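Local coordinates for protein ACDH-11, isoform b (Caenorhabditis elegans, PDB 4Y9J) that belongs to the acyl-CoA dehydrogenase family of flavoproteins and binds flavin-adenine dinucleotide within a four-chain assembly, at residues Val123-Gln128 against Leu381-Lys386; Leu358-Val363 against Cys563-Ile568; Asn96-Leu101 against Lys281-Ala286. One frame throughout, in Å; residues are numbered along the deposited sequence.

Contact 1 (Val123-Gln128 against Leu381-Lys386); sequences VRRIHQ and LSEAGK
R125 and E383 meet in a two-pronged salt bridge that carries nearly all of this contact. The arginine presents the side of its guanidinium group: NE gives a hydrogen bond to OE1 of E383 (2.8 Å), and NH2 of R125 gives another to OE2 of E383 (2.9 Å). Both oxygens accept on their syn lone pairs, and both hydrogen bonds are fairly straight. The two planes are nevertheless turned 33° apart, and OE1 lies slightly out of the guanidinium plane. A bend at chi2 (-65°) in R125 and an extended chain beyond CG in E383 bring the two side chains together at about a right angle. Arginine suits the place because its flat group can serve several acceptors at once; NH1 of R125 reaches OE1 of Q128 at 2.6 Å and also pairs with D150. The guanidinium is thereby fixed in rotation, and Y115 adds a cation-pi contact. E383 is shared too, since K154 forms a salt bridge with OE2; the two positive partners would probably help keep the carboxylate ionised.

A water accepts from NH2 of R124 and donates to OE1 of E383, the latter bond short at 2.5 Å from the water oxygen; NH2 of R124 itself stays 4.8 Å from OE1 of E383.

The glutamate stands in the last turn of helix 352-383, just ahead of a Schellman motif in which G385 takes up positive phi, easy for a residue without a side chain. Helix 121-135 packs along helix 352-383, R125 on L379 and I126 on F373, while V123 and H127 rest on helix 44-74.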
ATOM      1  N   VAL B 123       7.218  20.798  42.953  1.00 61.33           N
ATOM      2  CA  VAL B 123       6.583  21.671  41.981  1.00 58.09           C
ATOM      3  C   VAL B 123       6.808  21.115  40.583  1.00 53.84           C
ATOM      4  O   VAL B 123       5.920  21.048  39.769  1.00 50.67           O
ATOM      5  CB  VAL B 123       7.145  23.110  42.085  1.00 60.83           C
ATOM      6  CG1 VAL B 123       6.850  23.953  40.843  1.00 59.07           C
ATOM      7  CG2 VAL B 123       6.601  23.778  43.350  1.00 64.84           C
ATOM      8  N   ARG B 124       8.048  20.806  40.292  1.00 52.18           N
ATOM      9  CA  ARG B 124       8.369  20.490  38.953  1.00 52.49           C
ATOM     10  C   ARG B 124       7.763  19.180  38.480  1.00 48.32           C
ATOM     11  O   ARG B 124       7.465  19.067  37.309  1.00 46.18           O
ATOM     12  CB  ARG B 124       9.851  20.618  38.761  1.00 53.56           C
ATOM     13  CG  ARG B 124      10.672  19.478  39.261  1.00 52.82           C
ATOM     14  CD  ARG B 124      12.116  19.959  39.426  1.00 51.72           C
ATOM     15  NE  ARG B 124      12.885  18.769  39.751  1.00 52.28           N
ATOM     16  CZ  ARG B 124      13.984  18.727  40.484  1.00 55.29           C
ATOM     17  NH1 ARG B 124      14.506  19.830  40.966  1.00 55.27           N
ATOM     18  NH2 ARG B 124      14.526  17.558  40.765  1.00 55.34           N
ATOM     19  N   ARG B 125       7.473  18.222  39.366  1.00 46.47           N
ATOM     20  CA  ARG B 125       6.858  17.003  38.908  1.00 45.37           C
ATOM     21  C   ARG B 125       5.384  17.257  38.643  1.00 44.71           C
ATOM     22  O   ARG B 125       4.820  16.689  37.718  1.00 39.98           O
ATOM     23  CB  ARG B 125       7.068  15.817  39.868  1.00 46.72           C
ATOM     24  CG  ARG B 125       8.477  15.222  39.871  1.00 45.67           C
ATOM     25  CD  ARG B 125       8.847  14.584  38.522  1.00 44.69           C
ATOM     26  NE  ARG B 125       9.977  13.676  38.618  1.00 43.29           N
ATOM     27  CZ  ARG B 125      10.517  13.002  37.610  1.00 43.35           C
ATOM     28  NH1 ARG B 125      10.083  13.169  36.348  1.00 44.13           N
ATOM     29  NH2 ARG B 125      11.519  12.179  37.870  1.00 43.22           N
ATOM     30  N   ILE B 126       4.800  18.160  39.418  1.00 46.26           N
ATOM     31  CA  ILE B 126       3.406  18.524  39.175  1.00 47.32           C
ATOM     32  C   ILE B 126       3.307  19.235  37.816  1.00 44.98           C
ATOM     33  O   ILE B 126       2.457  18.907  37.004  1.00 43.17           O
ATOM     34  CB  ILE B 126       2.804  19.351  40.356  1.00 50.57           C
ATOM     35  CG1 ILE B 126       2.639  18.415  41.563  1.00 52.03           C
ATOM     36  CG2 ILE B 126       1.448  19.907  39.971  1.00 51.55           C
ATOM     37  CD1 ILE B 126       2.422  19.113  42.892  1.00 56.98           C
ATOM     38  N   HIS B 127       4.203  20.185  37.579  1.00 44.76           N
ATOM     39  CA  HIS B 127       4.226  20.914  36.342  1.00 43.95           C
ATOM     40  C   HIS B 127       4.406  19.888  35.179  1.00 42.43           C
ATOM     41  O   HIS B 127       3.625  19.865  34.257  1.00 39.77           O
ATOM     42  CB  HIS B 127       5.366  21.931  36.400  1.00 45.06           C
ATOM     43  CG  HIS B 127       5.523  22.781  35.185  1.00 43.60           C
ATOM     44  ND1 HIS B 127       6.448  23.794  35.125  1.00 45.81           N
ATOM     45  CD2 HIS B 127       4.846  22.818  34.017  1.00 42.93           C
ATOM     46  CE1 HIS B 127       6.364  24.404  33.958  1.00 46.65           C
ATOM     47  NE2 HIS B 127       5.406  23.810  33.259  1.00 45.27           N
ATOM     48  N   GLN B 128       5.386  19.017  35.320  1.00 40.95           N
ATOM     49  CA  GLN B 128       5.748  18.051  34.310  1.00 40.62           C
ATOM     50  C   GLN B 128       4.648  17.120  34.011  1.00 37.87           C
ATOM     51  O   GLN B 128       4.314  16.881  32.813  1.00 38.97           O
ATOM     52  CB  GLN B 128       6.998  17.277  34.716  1.00 40.50           C
ATOM     53  CG  GLN B 128       7.516  16.360  33.618  1.00 40.26           C
ATOM     54  CD  GLN B 128       8.347  15.203  34.098  1.00 41.74           C
ATOM     55  OE1 GLN B 128       8.340  14.836  35.279  1.00 41.08           O
ATOM     56  NE2 GLN B 128       9.041  14.579  33.155  1.00 41.58           N
ATOM     57  N   LEU B 381       7.938  15.046  46.311  1.00 54.06           N
ATOM     58  CA  LEU B 381       8.382  15.020  47.715  1.00 55.21           C
ATOM     59  C   LEU B 381       9.506  14.008  47.940  1.00 54.58           C
ATOM     60  O   LEU B 381      10.513  14.322  48.593  1.00 56.46           O
ATOM     61  CB  LEU B 381       7.225  14.737  48.632  1.00 60.00           C
ATOM     62  CG  LEU B 381       6.170  15.818  48.821  1.00 61.39           C
ATOM     63  CD1 LEU B 381       5.046  15.216  49.649  1.00 63.00           C
ATOM     64  CD2 LEU B 381       6.730  17.023  49.533  1.00 65.25           C
ATOM     65  N   SER B 382       9.439  12.860  47.290  1.00 51.98           N
ATOM     66  CA  SER B 382      10.482  11.868  47.459  1.00 53.82           C
ATOM     67  C   SER B 382      11.837  12.289  46.856  1.00 54.41           C
ATOM     68  O   SER B 382      12.915  12.139  47.466  1.00 56.21           O
ATOM     69  CB  SER B 382      10.032  10.613  46.764  1.00 55.38           C
ATOM     70  OG  SER B 382      11.026   9.657  46.956  1.00 59.80           O
ATOM     71  N   GLU B 383      11.769  12.896  45.691  1.00 50.91           N
ATOM     72  CA  GLU B 383      12.947  13.478  45.065  1.00 52.87           C
ATOM     73  C   GLU B 383      13.520  14.699  45.795  1.00 54.23           C
ATOM     74  O   GLU B 383      14.691  15.008  45.644  1.00 57.83           O
ATOM     75  CB  GLU B 383      12.633  13.806  43.583  1.00 51.57           C
ATOM     76  CG  GLU B 383      12.273  12.528  42.847  1.00 52.85           C
ATOM     77  CD  GLU B 383      11.884  12.713  41.396  1.00 52.37           C
ATOM     78  OE1 GLU B 383      11.450  13.819  41.014  1.00 51.37           O
ATOM     79  OE2 GLU B 383      11.953  11.704  40.674  1.00 52.61           O
ATOM     80  N   ALA B 384      12.722  15.423  46.559  1.00 55.33           N
ATOM     81  CA  ALA B 384      13.240  16.494  47.399  1.00 62.18           C
ATOM     82  C   ALA B 384      13.822  16.033  48.741  1.00 62.76           C
ATOM     83  O   ALA B 384      14.344  16.843  49.507  1.00 61.23           O
ATOM     84  CB  ALA B 384      12.140  17.483  47.646  1.00 64.68           C
ATOM     85  N   GLY B 385      13.690  14.752  49.075  1.00 64.65           N
ATOM     86  CA  GLY B 385      14.123  14.274  50.403  1.00 68.66           C
ATOM     87  C   GLY B 385      13.175  14.719  51.498  1.00 69.24           C
ATOM     88  O   GLY B 385      13.583  14.773  52.642  1.00 76.98           O
ATOM     89  N   LYS B 386      11.918  15.026  51.154  1.00 68.97           N
ATOM     90  CA  LYS B 386      10.945  15.620  52.098  1.00 72.44           C
ATOM     91  C   LYS B 386       9.779  14.722  52.475  1.00 72.83           C
ATOM     92  O   LYS B 386       8.914  15.123  53.248  1.00 74.27           O
ATOM     93  CB  LYS B 386      10.406  16.918  51.520  1.00 73.55           C
ATOM     94  CG  LYS B 386      11.566  17.859  51.250  1.00 78.13           C
ATOM     95  CD  LYS B 386      11.163  19.308  51.227  1.00 82.22           C
ATOM     96  CE  LYS B 386      12.407  20.121  50.904  1.00 85.56           C
ATOM     97  NZ  LYS B 386      12.238  21.564  51.173  1.00 89.82           N
TER
HETATM   98  O   HOH W   1      13.185  15.098  39.755  1.00 46.13           O

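Contact 2 (Leu358-Val363 against Cys563-Ile568); sequences LAKMEV and CEQPLI
Q565 reaches K360 with a single hydrogen bond, the one direct link between the helical segment 358-363 and the loop 563-568. Walking along the loop, C563 comes first, at the end of helix 552-563; its carbonyl oxygen is bound by R571 of the second subunit. E564 follows, its acid paired with R579 of that subunit. At Q565 the loop meets the end of the lysine. The first torsion sets CG between the backbone N and the carbonyl carbon (chi1 52°), and the extended chain beyond it carries the amide toward the lysine. NZ of K360 lies 2.9 Å from OE1 of Q565, but it sits above the carbonyl plane, 70° out of it, and so misses the lone pairs. NE2 of Q565 bonds to the Y561 carbonyl, which helps fix the amide's rotation. A long lysine suits this exposed place, since its chain can span the distance between helix and loop, and its NZ also pairs with D364. After P566, L567 turns inward to pack on V495 of helix 486-512. This is a surface contact in an all-helical region, joining the acyl-CoA dehydrogenase C-terminal domain to the additional C-terminal domain of ACDH-11, beside a subunit interface.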
ATOM      1  N   LEU B 358     -22.424  10.634  29.917  1.00 38.79           N
ATOM      2  CA  LEU B 358     -21.208  11.424  30.050  1.00 39.02           C
ATOM      3  C   LEU B 358     -20.893  11.824  31.477  1.00 39.43           C
ATOM      4  O   LEU B 358     -19.748  11.902  31.810  1.00 37.37           O
ATOM      5  CB  LEU B 358     -21.269  12.693  29.167  1.00 39.16           C
ATOM      6  CG  LEU B 358     -21.094  12.519  27.676  1.00 39.82           C
ATOM      7  CD1 LEU B 358     -21.553  13.828  27.040  1.00 44.88           C
ATOM      8  CD2 LEU B 358     -19.685  12.133  27.315  1.00 38.08           C
ATOM      9  N   ALA B 359     -21.904  12.100  32.301  1.00 40.81           N
ATOM     10  CA  ALA B 359     -21.617  12.544  33.636  1.00 41.74           C
ATOM     11  C   ALA B 359     -20.892  11.455  34.386  1.00 43.69           C
ATOM     12  O   ALA B 359     -19.981  11.730  35.113  1.00 40.65           O
ATOM     13  CB  ALA B 359     -22.855  12.999  34.366  1.00 45.50           C
ATOM     14  N   LYS B 360     -21.298  10.191  34.200  1.00 40.84           N
ATOM     15  CA  LYS B 360     -20.623   9.091  34.871  1.00 41.88           C
ATOM     16  C   LYS B 360     -19.150   8.949  34.427  1.00 38.32           C
ATOM     17  O   LYS B 360     -18.289   8.682  35.261  1.00 39.09           O
ATOM     18  CB  LYS B 360     -21.396   7.742  34.651  1.00 41.81           C
ATOM     19  CG  LYS B 360     -20.655   6.500  35.149  1.00 45.12           C
ATOM     20  CD  LYS B 360     -20.454   6.489  36.683  1.00 50.45           C
ATOM     21  CE  LYS B 360     -20.031   5.116  37.319  1.00 54.08           C
ATOM     22  NZ  LYS B 360     -19.217   5.317  38.607  1.00 57.12           N
ATOM     23  N   MET B 361     -18.866   9.098  33.126  1.00 36.82           N
ATOM     24  CA  MET B 361     -17.482   9.108  32.611  1.00 36.54           C
ATOM     25  C   MET B 361     -16.654  10.218  33.249  1.00 37.14           C
ATOM     26  O   MET B 361     -15.498   9.985  33.605  1.00 36.39           O
ATOM     27  CB  MET B 361     -17.470   9.259  31.089  1.00 35.85           C
ATOM     28  CG  MET B 361     -18.231   8.113  30.387  1.00 35.57           C
ATOM     29  SD  MET B 361     -18.693   8.440  28.668  1.00 38.92           S
ATOM     30  CE  MET B 361     -17.226   8.875  27.841  1.00 33.53           C
ATOM     31  N   GLU B 362     -17.248  11.388  33.415  1.00 36.48           N
ATOM     32  CA  GLU B 362     -16.597  12.484  34.032  1.00 39.30           C
ATOM     33  C   GLU B 362     -16.258  12.235  35.512  1.00 40.56           C
ATOM     34  O   GLU B 362     -15.183  12.541  35.943  1.00 42.67           O
ATOM     35  CB  GLU B 362     -17.423  13.744  33.818  1.00 40.62           C
ATOM     36  CG  GLU B 362     -16.774  14.949  34.438  1.00 43.95           C
ATOM     37  CD  GLU B 362     -15.482  15.336  33.735  1.00 43.82           C
ATOM     38  OE1 GLU B 362     -15.333  15.008  32.550  1.00 45.55           O
ATOM     39  OE2 GLU B 362     -14.629  15.967  34.385  1.00 45.09           O
ATOM     40  N   VAL B 363     -17.172  11.654  36.271  1.00 41.26           N
ATOM     41  CA  VAL B 363     -16.968  11.339  37.692  1.00 41.51           C
ATOM     42  C   VAL B 363     -15.783  10.367  37.859  1.00 41.44           C
ATOM     43  O   VAL B 363     -14.885  10.584  38.676  1.00 41.05           O
ATOM     44  CB  VAL B 363     -18.245  10.693  38.285  1.00 41.90           C
ATOM     45  CG1 VAL B 363     -17.983  10.044  39.653  1.00 43.80           C
ATOM     46  CG2 VAL B 363     -19.382  11.691  38.389  1.00 43.98           C
ATOM     47  N   CYS B 563     -20.437   7.255  46.908  1.00 51.93           N
ATOM     48  CA  CYS B 563     -21.638   6.667  47.427  1.00 53.57           C
ATOM     49  C   CYS B 563     -22.401   5.890  46.390  1.00 51.57           C
ATOM     50  O   CYS B 563     -23.323   5.232  46.754  1.00 51.95           O
ATOM     51  CB  CYS B 563     -22.550   7.746  47.970  1.00 54.87           C
ATOM     52  SG  CYS B 563     -21.760   8.556  49.400  1.00 60.28           S
ATOM     53  N   GLU B 564     -22.107   6.084  45.117  1.00 50.79           N
ATOM     54  CA  GLU B 564     -22.934   5.476  44.011  1.00 50.73           C
ATOM     55  C   GLU B 564     -22.281   4.348  43.271  1.00 50.82           C
ATOM     56  O   GLU B 564     -22.875   3.785  42.344  1.00 50.93           O
ATOM     57  CB  GLU B 564     -23.391   6.526  42.992  1.00 49.34           C
ATOM     58  CG  GLU B 564     -24.404   7.497  43.590  1.00 50.88           C
ATOM     59  CD  GLU B 564     -24.957   8.533  42.628  1.00 50.16           C
ATOM     60  OE1 GLU B 564     -24.451   8.677  41.526  1.00 53.68           O
ATOM     61  OE2 GLU B 564     -25.918   9.247  43.003  1.00 57.99           O
ATOM     62  N   GLN B 565     -21.091   3.968  43.696  1.00 49.73           N
ATOM     63  CA  GLN B 565     -20.485   2.731  43.237  1.00 49.34           C
ATOM     64  C   GLN B 565     -19.854   2.078  44.450  1.00 54.24           C
ATOM     65  O   GLN B 565     -19.485   2.737  45.432  1.00 57.60           O
ATOM     66  CB  GLN B 565     -19.459   2.991  42.163  1.00 53.23           C
ATOM     67  CG  GLN B 565     -18.453   4.033  42.580  1.00 56.11           C
ATOM     68  CD  GLN B 565     -17.418   4.275  41.527  1.00 57.27           C
ATOM     69  OE1 GLN B 565     -17.499   3.706  40.380  1.00 60.86           O
ATOM     70  NE2 GLN B 565     -16.454   5.133  41.856  1.00 49.70           N
ATOM     71  N   PRO B 566     -19.725   0.780  44.425  1.00 56.89           N
ATOM     72  CA  PRO B 566     -19.050   0.200  45.545  1.00 58.92           C
ATOM     73  C   PRO B 566     -17.567   0.628  45.575  1.00 52.26           C
ATOM     74  O   PRO B 566     -16.889   0.631  44.580  1.00 47.69           O
ATOM     75  CB  PRO B 566     -19.237  -1.310  45.313  1.00 61.99           C
ATOM     76  CG  PRO B 566     -19.459  -1.454  43.857  1.00 63.46           C
ATOM     77  CD  PRO B 566     -20.255  -0.236  43.493  1.00 62.52           C
ATOM     78  N   LEU B 567     -17.096   1.047  46.728  1.00 50.58           N
ATOM     79  CA  LEU B 567     -15.706   1.470  46.856  1.00 47.86           C
ATOM     80  C   LEU B 567     -14.917   0.232  47.107  1.00 48.01           C
ATOM     81  O   LEU B 567     -13.812   0.054  46.593  1.00 49.48           O
ATOM     82  CB  LEU B 567     -15.527   2.485  47.976  1.00 49.63           C
ATOM     83  CG  LEU B 567     -16.126   3.876  47.801  1.00 51.26           C
ATOM     84  CD1 LEU B 567     -15.942   4.697  49.101  1.00 53.90           C
ATOM     85  CD2 LEU B 567     -15.460   4.586  46.631  1.00 53.77           C
ATOM     86  N   ILE B 568     -15.545  -0.708  47.789  1.00 48.75           N
ATOM     87  CA  ILE B 568     -14.938  -2.006  47.987  1.00 49.56           C
ATOM     88  C   ILE B 568     -15.844  -3.073  47.352  1.00 48.82           C
ATOM     89  O   ILE B 568     -17.019  -3.013  47.502  1.00 51.17           O
ATOM     90  CB  ILE B 568     -14.640  -2.280  49.462  1.00 49.40           C
ATOM     91  CG1 ILE B 568     -14.023  -3.663  49.634  1.00 49.05           C
ATOM     92  CG2 ILE B 568     -15.877  -2.097  50.360  1.00 51.47           C
ATOM     93  CD1 ILE B 568     -13.590  -3.983  51.056  1.00 50.99           C
TER

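Contact 3 (Asn96-Leu101 against Lys281-Ala286); sequences NEWHKL and KQLPTA
W98 lays its indole against the backbone and side chains of Q282, L283 and P284, and every residue that touches here is buried. No hydrogen bond crosses between the two segments; the contact is made by packing.

The proline gives the face contact. CD of P284 stands over one face of the six-membered ring of W98, 4.2 Å from its centroid and 23° off the normal, a CH-pi interaction. Proline suits the position because the C-H bonds of CD, next to the ring nitrogen, are mildly polarised and its rigid ring offers a compact surface to the indole.

Apolar contact continues through L283. The bond from CA to CB of L283 leads away from the helix overall, yet CD1 lies 3.6 Å from CH2 of W98, approaching obliquely. The leucine also packs on C144 and P145 of helix 143-158, and P145 touches the indole as well, so the branched leucine packs against both helix 96-107 and helix 143-158.

Polar atoms take part as well. The carbonyl oxygen of Q282 comes within 3.6 Å of CE3 of W98, again obliquely, whereas its side-chain amide leads away from the indole, NE2 bonding to D438. On the indole, NE1 donates to D228, which anchors the ring's polar corner. CG of W98 lies opposite its own backbone N (chi1 177°), which projects the whole indole out from helix 96-107.

Just beyond, T285 begins strand 285-298 and touches flavin-adenine dinucleotide, and L283 has its side chain about 5 Å from that cofactor. The contact thus joins the helical N-terminal domain to the beta middle domain beside the flavin pocket, an interdomain packing consistent with the acyl-CoA dehydrogenase fold.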
ATOM      1  N   ASN B  96       8.666  12.935   8.959  1.00 29.49           N
ATOM      2  CA  ASN B  96       9.235  14.152   9.466  1.00 32.37           C
ATOM      3  C   ASN B  96       8.523  14.619  10.718  1.00 31.45           C
ATOM      4  O   ASN B  96       9.164  15.162  11.660  1.00 32.81           O
ATOM      5  CB  ASN B  96       9.170  15.267   8.433  1.00 36.40           C
ATOM      6  CG  ASN B  96      10.230  15.137   7.385  1.00 44.54           C
ATOM      7  OD1 ASN B  96      11.196  14.339   7.512  1.00 50.84           O
ATOM      8  ND2 ASN B  96      10.120  15.975   6.351  1.00 56.67           N
ATOM      9  N   GLU B  97       7.246  14.381  10.779  1.00 30.16           N
ATOM     10  CA  GLU B  97       6.451  14.852  11.922  1.00 30.65           C
ATOM     11  C   GLU B  97       6.803  14.130  13.310  1.00 30.49           C
ATOM     12  O   GLU B  97       6.770  14.797  14.360  1.00 29.63           O
ATOM     13  CB  GLU B  97       4.983  14.788  11.670  1.00 30.70           C
ATOM     14  CG  GLU B  97       4.459  15.667  10.540  1.00 32.88           C
ATOM     15  CD  GLU B  97       4.586  15.068   9.147  1.00 35.40           C
ATOM     16  OE1 GLU B  97       5.200  14.000   8.946  1.00 33.56           O
ATOM     17  OE2 GLU B  97       3.992  15.626   8.260  1.00 40.73           O
ATOM     18  N   TRP B  98       7.176  12.847  13.269  1.00 29.65           N
ATOM     19  CA  TRP B  98       7.652  12.128  14.406  1.00 31.08           C
ATOM     20  C   TRP B  98       8.903  12.895  14.964  1.00 30.66           C
ATOM     21  O   TRP B  98       8.983  13.174  16.175  1.00 30.70           O
ATOM     22  CB  TRP B  98       8.049  10.717  14.034  1.00 29.80           C
ATOM     23  CG  TRP B  98       8.608   9.932  15.112  1.00 28.88           C
ATOM     24  CD1 TRP B  98       9.952   9.753  15.381  1.00 30.69           C
ATOM     25  CD2 TRP B  98       7.897   9.198  16.141  1.00 28.58           C
ATOM     26  NE1 TRP B  98      10.093   8.895  16.441  1.00 31.48           N
ATOM     27  CE2 TRP B  98       8.872   8.599  16.974  1.00 29.13           C
ATOM     28  CE3 TRP B  98       6.532   9.008  16.462  1.00 30.33           C
ATOM     29  CZ2 TRP B  98       8.526   7.802  18.080  1.00 29.87           C
ATOM     30  CZ3 TRP B  98       6.206   8.191  17.581  1.00 31.21           C
ATOM     31  CH2 TRP B  98       7.210   7.616  18.363  1.00 29.79           C
ATOM     32  N   HIS B  99       9.847  13.184  14.096  1.00 31.83           N
ATOM     33  CA  HIS B  99      11.024  13.904  14.478  1.00 32.47           C
ATOM     34  C   HIS B  99      10.676  15.277  15.064  1.00 33.57           C
ATOM     35  O   HIS B  99      11.300  15.709  16.036  1.00 32.24           O
ATOM     36  CB  HIS B  99      12.048  14.025  13.332  1.00 36.06           C
ATOM     37  CG  HIS B  99      12.580  12.702  12.873  1.00 41.01           C
ATOM     38  ND1 HIS B  99      13.298  11.844  13.694  1.00 44.22           N
ATOM     39  CD2 HIS B  99      12.486  12.079  11.671  1.00 45.13           C
ATOM     40  CE1 HIS B  99      13.591  10.740  13.029  1.00 47.18           C
ATOM     41  NE2 HIS B  99      13.103  10.857  11.801  1.00 49.44           N
ATOM     42  N   LYS B 100       9.767  15.998  14.428  1.00 32.18           N
ATOM     43  CA  LYS B 100       9.348  17.315  14.869  1.00 33.19           C
ATOM     44  C   LYS B 100       8.735  17.266  16.253  1.00 32.03           C
ATOM     45  O   LYS B 100       9.082  18.108  17.119  1.00 30.94           O
ATOM     46  CB  LYS B 100       8.396  17.967  13.868  1.00 35.22           C
ATOM     47  CG  LYS B 100       7.943  19.362  14.253  1.00 41.68           C
ATOM     48  CD  LYS B 100       9.072  20.397  14.309  1.00 44.11           C
ATOM     49  CE  LYS B 100       8.493  21.766  14.695  1.00 45.19           C
ATOM     50  NZ  LYS B 100       9.445  22.878  14.743  1.00 50.17           N
ATOM     51  N   LEU B 101       7.938  16.258  16.520  1.00 30.33           N
ATOM     52  CA  LEU B 101       7.365  16.056  17.863  1.00 31.09           C
ATOM     53  C   LEU B 101       8.445  15.876  18.945  1.00 31.42           C
ATOM     54  O   LEU B 101       8.370  16.462  20.010  1.00 31.91           O
ATOM     55  CB  LEU B 101       6.392  14.919  17.874  1.00 30.19           C
ATOM     56  CG  LEU B 101       5.049  15.211  17.172  1.00 31.11           C
ATOM     57  CD1 LEU B 101       4.375  13.944  16.677  1.00 28.92           C
ATOM     58  CD2 LEU B 101       4.119  15.989  18.047  1.00 31.46           C
ATOM     59  N   LYS B 281       0.516   2.743  16.181  1.00 24.71           N
ATOM     60  CA  LYS B 281       1.066   2.531  14.862  1.00 24.88           C
ATOM     61  C   LYS B 281       2.118   3.629  14.462  1.00 25.38           C
ATOM     62  O   LYS B 281       2.947   3.378  13.604  1.00 25.76           O
ATOM     63  CB  LYS B 281      -0.083   2.487  13.771  1.00 26.16           C
ATOM     64  CG  LYS B 281      -1.014   1.296  13.886  1.00 26.43           C
ATOM     65  CD  LYS B 281      -2.004   1.244  12.675  1.00 30.09           C
ATOM     66  CE  LYS B 281      -2.842  -0.025  12.636  1.00 31.51           C
ATOM     67  NZ  LYS B 281      -1.955  -1.159  12.324  1.00 32.03           N
ATOM     68  N   GLN B 282       2.023   4.781  15.075  1.00 24.63           N
ATOM     69  CA  GLN B 282       2.947   5.875  14.906  1.00 25.48           C
ATOM     70  C   GLN B 282       4.353   5.506  15.345  1.00 26.39           C
ATOM     71  O   GLN B 282       5.344   6.022  14.789  1.00 25.70           O
ATOM     72  CB  GLN B 282       2.523   7.138  15.708  1.00 25.50           C
ATOM     73  CG  GLN B 282       1.038   7.518  15.683  1.00 27.40           C
ATOM     74  CD  GLN B 282       0.214   6.805  16.761  1.00 26.99           C
ATOM     75  OE1 GLN B 282       0.542   5.726  17.239  1.00 26.26           O
ATOM     76  NE2 GLN B 282      -0.842   7.418  17.119  1.00 27.42           N
ATOM     77  N   LEU B 283       4.416   4.676  16.375  1.00 24.62           N
ATOM     78  CA  LEU B 283       5.648   4.332  17.091  1.00 25.59           C
ATOM     79  C   LEU B 283       6.408   3.178  16.416  1.00 26.04           C
ATOM     80  O   LEU B 283       5.825   2.122  16.185  1.00 25.67           O
ATOM     81  CB  LEU B 283       5.224   3.948  18.520  1.00 24.98           C
ATOM     82  CG  LEU B 283       6.257   3.316  19.401  1.00 25.83           C
ATOM     83  CD1 LEU B 283       7.225   4.370  19.876  1.00 28.46           C
ATOM     84  CD2 LEU B 283       5.545   2.765  20.636  1.00 26.07           C
ATOM     85  N   PRO B 284       7.719   3.322  16.168  1.00 26.35           N
ATOM     86  CA  PRO B 284       8.350   2.141  15.582  1.00 27.44           C
ATOM     87  C   PRO B 284       8.703   1.128  16.657  1.00 28.81           C
ATOM     88  O   PRO B 284       9.458   1.471  17.570  1.00 29.32           O
ATOM     89  CB  PRO B 284       9.608   2.688  14.970  1.00 28.86           C
ATOM     90  CG  PRO B 284       9.789   4.025  15.580  1.00 28.88           C
ATOM     91  CD  PRO B 284       8.523   4.530  16.041  1.00 27.57           C
ATOM     92  N   THR B 285       8.108  -0.021  16.621  1.00 25.15           N
ATOM     93  CA  THR B 285       8.425  -1.078  17.590  1.00 25.82           C
ATOM     94  C   THR B 285       8.980  -2.230  16.800  1.00 25.20           C
ATOM     95  O   THR B 285       8.333  -2.774  15.901  1.00 26.19           O
ATOM     96  CB  THR B 285       7.175  -1.485  18.421  1.00 27.77           C
ATOM     97  OG1 THR B 285       6.627  -0.360  19.132  1.00 28.80           O
ATOM     98  CG2 THR B 285       7.468  -2.651  19.347  1.00 27.48           C
ATOM     99  N   ALA B 286      10.195  -2.654  17.137  1.00 27.38           N
ATOM    100  CA  ALA B 286      10.893  -3.704  16.408  1.00 26.87           C
ATOM    101  C   ALA B 286      11.173  -4.913  17.224  1.00 27.69           C
ATOM    102  O   ALA B 286      11.143  -4.896  18.480  1.00 28.26           O
ATOM    103  CB  ALA B 286      12.238  -3.125  15.899  1.00 30.48           C
TER

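Overall arrangement
From the N terminus, helix 96-107 opens contact 3 and helix 121-135 opens contact 1. The chain then runs through the middle beta domain, where 281-286 closes contact 3, before helix 352-383 contributes to two contacts: 358-363 opens contact 2, and 381-386, at and just beyond its end, closes contact 1. Segment 563-568 closes contact 2 last. Contact 1 therefore crosses each of the others, while contacts 3 and 2 follow in series, on opposite sides of the chain's centre with centres 36 Å apart. Together they tie the N-terminal helices to the beta domain and to the C-terminal helices, and these to the final helical domain.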